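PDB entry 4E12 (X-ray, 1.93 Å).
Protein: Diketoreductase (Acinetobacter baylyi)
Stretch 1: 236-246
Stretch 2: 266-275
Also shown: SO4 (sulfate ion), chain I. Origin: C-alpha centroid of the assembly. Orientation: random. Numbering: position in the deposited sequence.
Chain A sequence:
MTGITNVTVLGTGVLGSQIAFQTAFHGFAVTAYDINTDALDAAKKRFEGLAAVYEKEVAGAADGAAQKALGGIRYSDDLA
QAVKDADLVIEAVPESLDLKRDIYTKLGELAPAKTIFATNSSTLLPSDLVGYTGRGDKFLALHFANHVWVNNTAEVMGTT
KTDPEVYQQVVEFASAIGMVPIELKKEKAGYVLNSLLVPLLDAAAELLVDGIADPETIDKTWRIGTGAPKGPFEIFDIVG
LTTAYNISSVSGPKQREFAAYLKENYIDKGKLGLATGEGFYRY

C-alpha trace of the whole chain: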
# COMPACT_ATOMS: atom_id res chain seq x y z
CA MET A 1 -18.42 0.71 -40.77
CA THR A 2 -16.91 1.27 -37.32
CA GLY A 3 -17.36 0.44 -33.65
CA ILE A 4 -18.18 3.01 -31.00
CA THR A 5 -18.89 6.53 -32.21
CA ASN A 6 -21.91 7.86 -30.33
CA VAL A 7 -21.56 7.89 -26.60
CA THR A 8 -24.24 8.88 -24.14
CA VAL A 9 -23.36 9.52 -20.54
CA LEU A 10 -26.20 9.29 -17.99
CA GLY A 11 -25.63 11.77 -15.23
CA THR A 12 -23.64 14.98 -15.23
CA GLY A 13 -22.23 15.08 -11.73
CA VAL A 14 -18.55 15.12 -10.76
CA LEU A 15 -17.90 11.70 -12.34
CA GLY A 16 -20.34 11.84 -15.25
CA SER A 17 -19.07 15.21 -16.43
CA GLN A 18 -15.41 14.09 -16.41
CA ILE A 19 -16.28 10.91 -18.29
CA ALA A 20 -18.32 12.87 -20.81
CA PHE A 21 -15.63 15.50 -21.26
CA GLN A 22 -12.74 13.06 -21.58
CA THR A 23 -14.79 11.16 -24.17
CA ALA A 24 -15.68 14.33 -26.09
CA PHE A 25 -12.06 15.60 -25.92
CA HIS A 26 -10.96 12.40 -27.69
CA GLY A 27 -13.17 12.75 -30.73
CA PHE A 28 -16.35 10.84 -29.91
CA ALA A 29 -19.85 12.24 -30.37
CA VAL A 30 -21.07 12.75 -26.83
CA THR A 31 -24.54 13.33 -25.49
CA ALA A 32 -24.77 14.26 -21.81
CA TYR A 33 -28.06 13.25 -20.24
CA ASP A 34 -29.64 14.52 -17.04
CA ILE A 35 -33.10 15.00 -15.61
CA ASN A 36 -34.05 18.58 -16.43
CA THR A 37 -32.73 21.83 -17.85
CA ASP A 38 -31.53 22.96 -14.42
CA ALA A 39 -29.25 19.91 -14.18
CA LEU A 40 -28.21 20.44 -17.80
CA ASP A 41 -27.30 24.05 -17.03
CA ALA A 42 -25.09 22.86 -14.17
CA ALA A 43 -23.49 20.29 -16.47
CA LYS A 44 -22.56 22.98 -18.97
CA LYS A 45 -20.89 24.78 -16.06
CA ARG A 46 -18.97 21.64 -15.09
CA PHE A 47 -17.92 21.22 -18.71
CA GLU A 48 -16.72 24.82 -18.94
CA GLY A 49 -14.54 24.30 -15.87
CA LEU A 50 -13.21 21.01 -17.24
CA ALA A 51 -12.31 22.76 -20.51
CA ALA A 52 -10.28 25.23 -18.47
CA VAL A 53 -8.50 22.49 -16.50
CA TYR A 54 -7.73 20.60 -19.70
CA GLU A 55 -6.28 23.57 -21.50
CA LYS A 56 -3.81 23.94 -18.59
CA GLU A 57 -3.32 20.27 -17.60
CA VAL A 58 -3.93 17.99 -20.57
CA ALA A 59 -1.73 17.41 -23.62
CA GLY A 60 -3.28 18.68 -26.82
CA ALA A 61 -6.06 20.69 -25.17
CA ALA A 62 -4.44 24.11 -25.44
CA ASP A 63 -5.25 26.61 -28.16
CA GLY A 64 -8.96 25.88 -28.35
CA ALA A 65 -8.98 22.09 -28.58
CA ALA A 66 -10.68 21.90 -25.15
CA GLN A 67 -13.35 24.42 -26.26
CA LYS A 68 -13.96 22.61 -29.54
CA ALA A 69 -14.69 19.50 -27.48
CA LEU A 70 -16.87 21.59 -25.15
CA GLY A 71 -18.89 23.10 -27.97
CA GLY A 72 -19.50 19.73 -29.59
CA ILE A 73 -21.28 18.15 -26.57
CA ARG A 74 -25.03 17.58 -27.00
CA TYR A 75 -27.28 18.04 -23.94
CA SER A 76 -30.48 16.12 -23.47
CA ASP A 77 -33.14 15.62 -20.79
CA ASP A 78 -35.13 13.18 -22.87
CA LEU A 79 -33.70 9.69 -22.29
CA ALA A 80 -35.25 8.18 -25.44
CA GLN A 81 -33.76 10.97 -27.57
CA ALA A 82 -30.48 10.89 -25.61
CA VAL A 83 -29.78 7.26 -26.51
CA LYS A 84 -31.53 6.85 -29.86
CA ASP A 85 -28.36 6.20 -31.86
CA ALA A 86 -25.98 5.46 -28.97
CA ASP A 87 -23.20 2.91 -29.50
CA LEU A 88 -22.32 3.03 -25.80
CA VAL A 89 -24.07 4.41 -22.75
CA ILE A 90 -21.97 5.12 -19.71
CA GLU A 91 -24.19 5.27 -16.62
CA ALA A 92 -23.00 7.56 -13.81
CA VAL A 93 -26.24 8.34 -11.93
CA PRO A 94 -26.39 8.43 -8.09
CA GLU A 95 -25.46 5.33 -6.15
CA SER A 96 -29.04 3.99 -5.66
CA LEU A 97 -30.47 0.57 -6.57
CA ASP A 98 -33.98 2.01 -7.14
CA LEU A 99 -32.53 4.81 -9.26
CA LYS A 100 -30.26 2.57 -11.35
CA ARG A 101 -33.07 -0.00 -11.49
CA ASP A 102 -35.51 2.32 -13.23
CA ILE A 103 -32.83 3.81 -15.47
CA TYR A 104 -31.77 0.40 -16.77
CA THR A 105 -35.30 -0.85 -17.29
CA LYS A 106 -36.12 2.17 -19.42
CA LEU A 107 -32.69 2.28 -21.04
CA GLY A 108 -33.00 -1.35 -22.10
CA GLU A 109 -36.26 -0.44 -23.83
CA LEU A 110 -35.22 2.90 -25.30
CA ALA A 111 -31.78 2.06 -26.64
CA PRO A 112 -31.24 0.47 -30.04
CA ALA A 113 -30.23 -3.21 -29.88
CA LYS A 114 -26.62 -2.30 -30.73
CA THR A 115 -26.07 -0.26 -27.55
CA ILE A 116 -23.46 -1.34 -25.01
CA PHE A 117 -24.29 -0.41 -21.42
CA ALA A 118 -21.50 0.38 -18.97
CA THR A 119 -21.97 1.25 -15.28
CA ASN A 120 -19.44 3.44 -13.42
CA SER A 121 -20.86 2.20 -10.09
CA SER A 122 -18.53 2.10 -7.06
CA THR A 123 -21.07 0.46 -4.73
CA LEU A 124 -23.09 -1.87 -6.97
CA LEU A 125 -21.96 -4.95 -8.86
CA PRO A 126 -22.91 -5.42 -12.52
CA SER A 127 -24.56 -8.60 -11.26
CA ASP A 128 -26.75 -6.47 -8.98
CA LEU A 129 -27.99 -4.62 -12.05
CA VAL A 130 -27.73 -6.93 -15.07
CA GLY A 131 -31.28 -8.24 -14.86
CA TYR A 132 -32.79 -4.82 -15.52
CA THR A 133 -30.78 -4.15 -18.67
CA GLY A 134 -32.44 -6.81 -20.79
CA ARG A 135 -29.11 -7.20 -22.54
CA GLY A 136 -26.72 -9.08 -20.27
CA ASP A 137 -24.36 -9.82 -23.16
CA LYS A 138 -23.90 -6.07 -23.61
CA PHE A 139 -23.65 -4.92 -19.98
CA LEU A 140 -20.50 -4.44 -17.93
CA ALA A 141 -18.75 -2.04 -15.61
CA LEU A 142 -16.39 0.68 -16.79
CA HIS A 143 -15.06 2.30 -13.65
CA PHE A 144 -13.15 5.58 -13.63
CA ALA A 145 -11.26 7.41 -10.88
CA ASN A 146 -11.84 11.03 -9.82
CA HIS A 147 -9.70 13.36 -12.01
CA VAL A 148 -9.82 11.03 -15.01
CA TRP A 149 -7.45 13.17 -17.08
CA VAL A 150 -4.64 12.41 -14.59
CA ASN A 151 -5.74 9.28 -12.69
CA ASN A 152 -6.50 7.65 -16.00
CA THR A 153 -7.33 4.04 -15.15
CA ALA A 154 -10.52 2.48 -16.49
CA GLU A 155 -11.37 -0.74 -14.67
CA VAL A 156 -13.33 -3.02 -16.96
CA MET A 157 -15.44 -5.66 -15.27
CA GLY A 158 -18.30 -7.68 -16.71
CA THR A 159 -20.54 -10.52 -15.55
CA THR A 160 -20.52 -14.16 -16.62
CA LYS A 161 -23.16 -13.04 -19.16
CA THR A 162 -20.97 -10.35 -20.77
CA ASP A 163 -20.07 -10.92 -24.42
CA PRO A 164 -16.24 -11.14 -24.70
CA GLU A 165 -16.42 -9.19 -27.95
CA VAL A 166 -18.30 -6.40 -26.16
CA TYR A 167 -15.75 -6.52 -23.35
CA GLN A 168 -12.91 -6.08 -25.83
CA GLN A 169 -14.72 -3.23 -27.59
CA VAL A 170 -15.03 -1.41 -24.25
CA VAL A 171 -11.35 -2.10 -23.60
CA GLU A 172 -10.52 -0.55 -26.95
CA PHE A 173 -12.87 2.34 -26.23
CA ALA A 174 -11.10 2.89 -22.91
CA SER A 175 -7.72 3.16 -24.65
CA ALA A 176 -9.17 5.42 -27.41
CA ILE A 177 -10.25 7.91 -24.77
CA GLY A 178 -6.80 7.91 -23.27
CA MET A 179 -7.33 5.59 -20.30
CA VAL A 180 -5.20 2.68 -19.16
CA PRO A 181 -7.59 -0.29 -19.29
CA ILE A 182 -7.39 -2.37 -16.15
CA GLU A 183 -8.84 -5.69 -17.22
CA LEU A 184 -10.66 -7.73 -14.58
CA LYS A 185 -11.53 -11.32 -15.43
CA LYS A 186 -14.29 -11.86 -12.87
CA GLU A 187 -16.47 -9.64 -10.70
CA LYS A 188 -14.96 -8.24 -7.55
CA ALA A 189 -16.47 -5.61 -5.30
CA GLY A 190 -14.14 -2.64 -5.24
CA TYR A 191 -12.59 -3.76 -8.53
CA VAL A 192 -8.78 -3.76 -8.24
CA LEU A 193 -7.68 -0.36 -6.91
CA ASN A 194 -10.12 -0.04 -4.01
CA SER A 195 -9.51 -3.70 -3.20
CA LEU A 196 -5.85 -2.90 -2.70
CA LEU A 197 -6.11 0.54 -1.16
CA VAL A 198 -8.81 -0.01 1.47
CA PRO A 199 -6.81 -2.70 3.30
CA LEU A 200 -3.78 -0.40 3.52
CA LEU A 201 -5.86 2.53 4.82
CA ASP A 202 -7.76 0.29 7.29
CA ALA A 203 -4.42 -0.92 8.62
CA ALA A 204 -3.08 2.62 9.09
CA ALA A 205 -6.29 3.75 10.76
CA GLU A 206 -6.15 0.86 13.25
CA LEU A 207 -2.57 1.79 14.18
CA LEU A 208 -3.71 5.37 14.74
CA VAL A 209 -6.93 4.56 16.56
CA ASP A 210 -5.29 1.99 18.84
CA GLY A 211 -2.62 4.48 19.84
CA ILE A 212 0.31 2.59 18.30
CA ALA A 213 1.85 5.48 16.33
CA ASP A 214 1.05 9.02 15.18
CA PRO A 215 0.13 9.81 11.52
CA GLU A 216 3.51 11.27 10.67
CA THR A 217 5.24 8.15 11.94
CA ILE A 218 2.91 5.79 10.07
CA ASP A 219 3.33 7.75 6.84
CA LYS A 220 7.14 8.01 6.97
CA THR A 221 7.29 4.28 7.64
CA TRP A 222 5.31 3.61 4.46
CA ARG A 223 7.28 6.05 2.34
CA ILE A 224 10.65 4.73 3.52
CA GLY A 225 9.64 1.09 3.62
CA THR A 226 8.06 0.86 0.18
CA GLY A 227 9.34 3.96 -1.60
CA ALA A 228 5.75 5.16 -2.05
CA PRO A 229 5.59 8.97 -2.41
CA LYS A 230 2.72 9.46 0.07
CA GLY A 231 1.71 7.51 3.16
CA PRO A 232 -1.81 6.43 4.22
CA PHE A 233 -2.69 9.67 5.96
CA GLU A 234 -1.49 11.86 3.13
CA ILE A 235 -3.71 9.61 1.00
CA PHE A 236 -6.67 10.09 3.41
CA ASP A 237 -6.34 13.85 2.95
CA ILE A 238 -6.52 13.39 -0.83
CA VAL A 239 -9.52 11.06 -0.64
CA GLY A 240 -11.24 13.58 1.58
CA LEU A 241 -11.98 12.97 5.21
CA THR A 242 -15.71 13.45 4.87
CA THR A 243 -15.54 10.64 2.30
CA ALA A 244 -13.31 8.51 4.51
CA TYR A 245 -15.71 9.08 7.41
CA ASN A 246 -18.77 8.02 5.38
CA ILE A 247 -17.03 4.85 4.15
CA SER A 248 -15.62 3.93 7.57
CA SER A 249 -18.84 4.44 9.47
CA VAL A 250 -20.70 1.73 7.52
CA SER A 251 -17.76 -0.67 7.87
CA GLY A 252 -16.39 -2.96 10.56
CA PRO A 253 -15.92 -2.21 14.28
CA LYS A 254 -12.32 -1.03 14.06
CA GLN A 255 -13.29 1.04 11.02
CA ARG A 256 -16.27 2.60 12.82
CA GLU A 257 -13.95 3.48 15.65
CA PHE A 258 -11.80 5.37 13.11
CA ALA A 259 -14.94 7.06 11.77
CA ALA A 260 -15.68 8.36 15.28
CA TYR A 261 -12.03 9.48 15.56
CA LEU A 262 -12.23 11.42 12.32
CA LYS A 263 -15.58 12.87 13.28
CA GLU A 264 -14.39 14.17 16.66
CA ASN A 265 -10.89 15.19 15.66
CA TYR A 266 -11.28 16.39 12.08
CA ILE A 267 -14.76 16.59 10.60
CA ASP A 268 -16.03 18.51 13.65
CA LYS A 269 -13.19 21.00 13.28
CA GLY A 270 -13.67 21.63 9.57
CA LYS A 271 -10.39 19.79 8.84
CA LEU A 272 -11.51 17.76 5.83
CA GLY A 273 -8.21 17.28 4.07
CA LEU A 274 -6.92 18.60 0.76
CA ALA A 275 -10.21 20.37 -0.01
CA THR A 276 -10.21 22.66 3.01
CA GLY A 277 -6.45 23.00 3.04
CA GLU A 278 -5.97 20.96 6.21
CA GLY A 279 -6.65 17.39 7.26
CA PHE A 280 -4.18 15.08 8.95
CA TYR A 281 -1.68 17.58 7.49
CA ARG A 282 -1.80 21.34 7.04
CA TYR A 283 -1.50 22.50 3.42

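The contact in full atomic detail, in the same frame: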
# COMPACT_ATOMS: atom_id res chain seq x y z
N PHE A 236 -5.37 9.70 2.83
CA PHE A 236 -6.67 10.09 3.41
C PHE A 236 -7.05 11.54 3.14
O PHE A 236 -8.22 11.86 2.87
CB PHE A 236 -6.72 9.90 4.94
CG PHE A 236 -7.05 8.50 5.38
CD1 PHE A 236 -6.18 7.79 6.23
CD2 PHE A 236 -8.23 7.89 4.96
CE1 PHE A 236 -6.50 6.48 6.65
CE2 PHE A 236 -8.55 6.58 5.38
CZ PHE A 236 -7.68 5.88 6.22
N ASP A 237 -6.08 12.44 3.26
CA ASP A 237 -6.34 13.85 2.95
C ASP A 237 -6.78 14.05 1.49
O ASP A 237 -7.66 14.86 1.20
CB ASP A 237 -5.14 14.74 3.26
CG ASP A 237 -4.92 14.97 4.75
OD1 ASP A 237 -5.83 14.66 5.55
OD2 ASP A 237 -3.84 15.47 5.12
N ILE A 238 -6.18 13.30 0.58
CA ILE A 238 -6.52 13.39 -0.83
C ILE A 238 -7.90 12.82 -1.12
O ILE A 238 -8.69 13.43 -1.86
CB ILE A 238 -5.45 12.68 -1.68
CG1 ILE A 238 -4.14 13.46 -1.56
CG2 ILE A 238 -5.92 12.53 -3.11
CD1 ILE A 238 -2.96 12.77 -2.12
N VAL A 239 -8.20 11.66 -0.55
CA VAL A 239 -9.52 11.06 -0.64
C VAL A 239 -10.57 12.06 -0.16
O VAL A 239 -11.62 12.24 -0.78
CB VAL A 239 -9.63 9.79 0.24
CG1 VAL A 239 -11.04 9.22 0.20
CG2 VAL A 239 -8.64 8.74 -0.24
N GLY A 240 -10.26 12.73 0.95
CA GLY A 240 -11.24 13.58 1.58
C GLY A 240 -11.69 12.90 2.84
O GLY A 240 -12.04 11.71 2.82
N LEU A 241 -11.67 13.62 3.95
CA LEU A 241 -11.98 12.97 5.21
C LEU A 241 -13.47 12.80 5.40
O LEU A 241 -13.91 11.86 6.08
CB LEU A 241 -11.31 13.71 6.36
CG LEU A 241 -9.79 13.87 6.29
CD1 LEU A 241 -9.32 14.45 7.63
CD2 LEU A 241 -9.10 12.53 5.98
N THR A 242 -14.28 13.66 4.79
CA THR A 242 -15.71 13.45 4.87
C THR A 242 -16.03 12.13 4.17
O THR A 242 -16.83 11.31 4.65
CB THR A 242 -16.54 14.61 4.21
OG1 THR A 242 -16.43 14.54 2.79
CG2 THR A 242 -16.00 15.96 4.66
N THR A 243 -15.38 11.89 3.03
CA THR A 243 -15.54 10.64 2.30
C THR A 243 -15.03 9.45 3.11
O THR A 243 -15.69 8.41 3.18
CB THR A 243 -14.80 10.70 0.95
OG1 THR A 243 -15.31 11.80 0.17
CG2 THR A 243 -14.98 9.40 0.18
N ALA A 244 -13.87 9.60 3.73
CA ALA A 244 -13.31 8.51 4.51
C ALA A 244 -14.20 8.21 5.72
O ALA A 244 -14.36 7.05 6.11
CB ALA A 244 -11.90 8.85 4.97
N TYR A 245 -14.79 9.25 6.29
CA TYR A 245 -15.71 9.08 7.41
C TYR A 245 -16.97 8.30 6.99
O TYR A 245 -17.34 7.33 7.65
CB TYR A 245 -16.06 10.44 8.01
CG TYR A 245 -17.30 10.45 8.88
CD1 TYR A 245 -17.27 9.98 10.19
CD2 TYR A 245 -18.51 10.95 8.39
CE1 TYR A 245 -18.41 9.99 10.99
CE2 TYR A 245 -19.65 10.98 9.17
CZ TYR A 245 -19.60 10.50 10.47
OH TYR A 245 -20.75 10.53 11.23
N ASN A 246 -17.59 8.70 5.89
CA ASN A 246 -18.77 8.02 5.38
C ASN A 246 -18.49 6.53 5.14
O ASN A 246 -19.24 5.67 5.62
CB ASN A 246 -19.29 8.68 4.10
CG ASN A 246 -19.89 10.06 4.35
OD1 ASN A 246 -20.33 10.37 5.47
ND2 ASN A 246 -19.90 10.89 3.32
N TYR A 266 -11.49 15.70 13.34
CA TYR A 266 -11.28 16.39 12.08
C TYR A 266 -12.54 16.98 11.51
O TYR A 266 -12.65 18.20 11.38
CB TYR A 266 -10.58 15.47 11.07
CG TYR A 266 -9.20 15.09 11.55
CD1 TYR A 266 -9.02 14.01 12.42
CD2 TYR A 266 -8.08 15.82 11.15
CE1 TYR A 266 -7.75 13.67 12.88
CE2 TYR A 266 -6.81 15.48 11.60
CZ TYR A 266 -6.66 14.41 12.47
OH TYR A 266 -5.41 14.08 12.90
N ILE A 267 -13.50 16.13 11.18
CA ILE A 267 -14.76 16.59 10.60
C ILE A 267 -15.39 17.71 11.46
O ILE A 267 -15.86 18.72 10.93
CB ILE A 267 -15.79 15.44 10.47
CG1 ILE A 267 -15.18 14.23 9.73
CG2 ILE A 267 -17.03 15.92 9.75
CD1 ILE A 267 -14.58 14.58 8.40
N ASP A 268 -15.38 17.54 12.78
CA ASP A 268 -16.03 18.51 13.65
C ASP A 268 -15.25 19.81 13.75
O ASP A 268 -15.77 20.81 14.24
CB ASP A 268 -16.29 17.96 15.06
CG ASP A 268 -17.45 16.98 15.11
OD1 ASP A 268 -18.10 16.75 14.08
OD2 ASP A 268 -17.75 16.45 16.20
N LYS A 269 -14.02 19.80 13.26
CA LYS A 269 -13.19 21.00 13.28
C LYS A 269 -13.05 21.63 11.89
O LYS A 269 -12.23 22.53 11.71
CB LYS A 269 -11.81 20.68 13.84
CG LYS A 269 -11.85 20.19 15.28
CD LYS A 269 -10.45 20.05 15.84
CE LYS A 269 -10.49 19.66 17.31
NZ LYS A 269 -9.11 19.55 17.88
N GLY A 270 -13.83 21.16 10.93
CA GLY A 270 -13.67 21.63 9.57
C GLY A 270 -12.32 21.30 8.95
O GLY A 270 -11.87 21.98 8.03
N LYS A 271 -11.65 20.26 9.45
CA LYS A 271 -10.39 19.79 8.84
C LYS A 271 -10.68 18.58 7.97
O LYS A 271 -10.63 17.44 8.45
CB LYS A 271 -9.38 19.42 9.94
CG LYS A 271 -8.97 20.60 10.81
CD LYS A 271 -7.97 20.18 11.89
CE LYS A 271 -7.54 21.37 12.74
NZ LYS A 271 -6.52 20.97 13.77
N LEU A 272 -10.99 18.82 6.70
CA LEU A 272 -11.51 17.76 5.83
C LEU A 272 -10.46 17.22 4.86
O LEU A 272 -10.75 16.32 4.06
CB LEU A 272 -12.73 18.26 5.07
CG LEU A 272 -13.88 18.77 5.93
CD1 LEU A 272 -15.06 19.14 5.04
CD2 LEU A 272 -14.30 17.68 6.91
N GLY A 273 -9.26 17.76 4.94
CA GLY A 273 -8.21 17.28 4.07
C GLY A 273 -7.79 18.30 3.03
O GLY A 273 -7.78 19.51 3.29
N LEU A 274 -7.45 17.80 1.85
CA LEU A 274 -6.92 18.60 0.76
C LEU A 274 -7.88 19.73 0.40
O LEU A 274 -7.47 20.88 0.22
CB LEU A 274 -6.68 17.67 -0.43
CG LEU A 274 -5.57 18.01 -1.41
CD1 LEU A 274 -4.27 18.18 -0.64
CD2 LEU A 274 -5.46 16.87 -2.42
N ALA A 275 -9.17 19.41 0.35
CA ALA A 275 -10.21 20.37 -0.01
C ALA A 275 -10.22 21.63 0.84
O ALA A 275 -10.36 22.74 0.31
CB ALA A 275 -11.59 19.71 0.04
S SO4 I . -14.23 15.69 1.21
O1 SO4 I . -14.16 16.43 2.47
O2 SO4 I . -13.13 16.09 0.32
O3 SO4 I . -15.52 15.98 0.56
O4 SO4 I . -14.14 14.24 1.49
O HOH W 1 -9.68 16.22 -0.85

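Two backbone hydrogen bonds fasten the loop of the second stretch to the break between two helices in the first. Leu274 N donates to Asp237 O (3.0 Å), and Leu241 N donates to Leu272 O (2.9 Å); both are nearly linear. They exploit groups that helices leave free. Asp237 lies in the last turn of its helix, and Leu241 opens the next one, so neither the carbonyl of the former nor the amide of the latter is used by an intrahelical bond within the stretch.

Glycines suit two places here, for different reasons. Gly240 ends the first helix with positive phi and occupies the N-cap position of the second; at its backbone angles a CB would be jammed against the preceding carbonyl. Gly273, which also has positive phi, permits the close approach of the stretches: its CA comes within 3.8 Å of Asp237 O, and a CB there would point toward the first stretch and clash with that oxygen.

Beside the junction lies a sulfate ion, probably from the crystallisation liquor. Thr243 N and Thr243 OG1 both donate to its O4, at 3.1 and 3.0 Å, a placement that suits an anion at a helix N-terminus, where amides are free.

Around this polar center the packing is apolar. Leu241 points toward the second stretch and is largely enclosed: its CD1 meets Tyr266 CB at 3.8 Å, while its CB lies 4.0 Å from Ile267 CD1. The same CD1 of Leu241 sits 3.4 Å from Lys271 O, a carbonyl buried here without a polar partner. One helical turn on, Tyr245 CB approaches Ile267 CG1 (4.3 Å), so the CG1-CD1 arm of Ile267 reaches residues one turn apart, Leu241 and Tyr245. At the other end, Ile238 CG1 and Leu274 CD2 meet at 3.8 Å, a greasy contact between otherwise exposed residues.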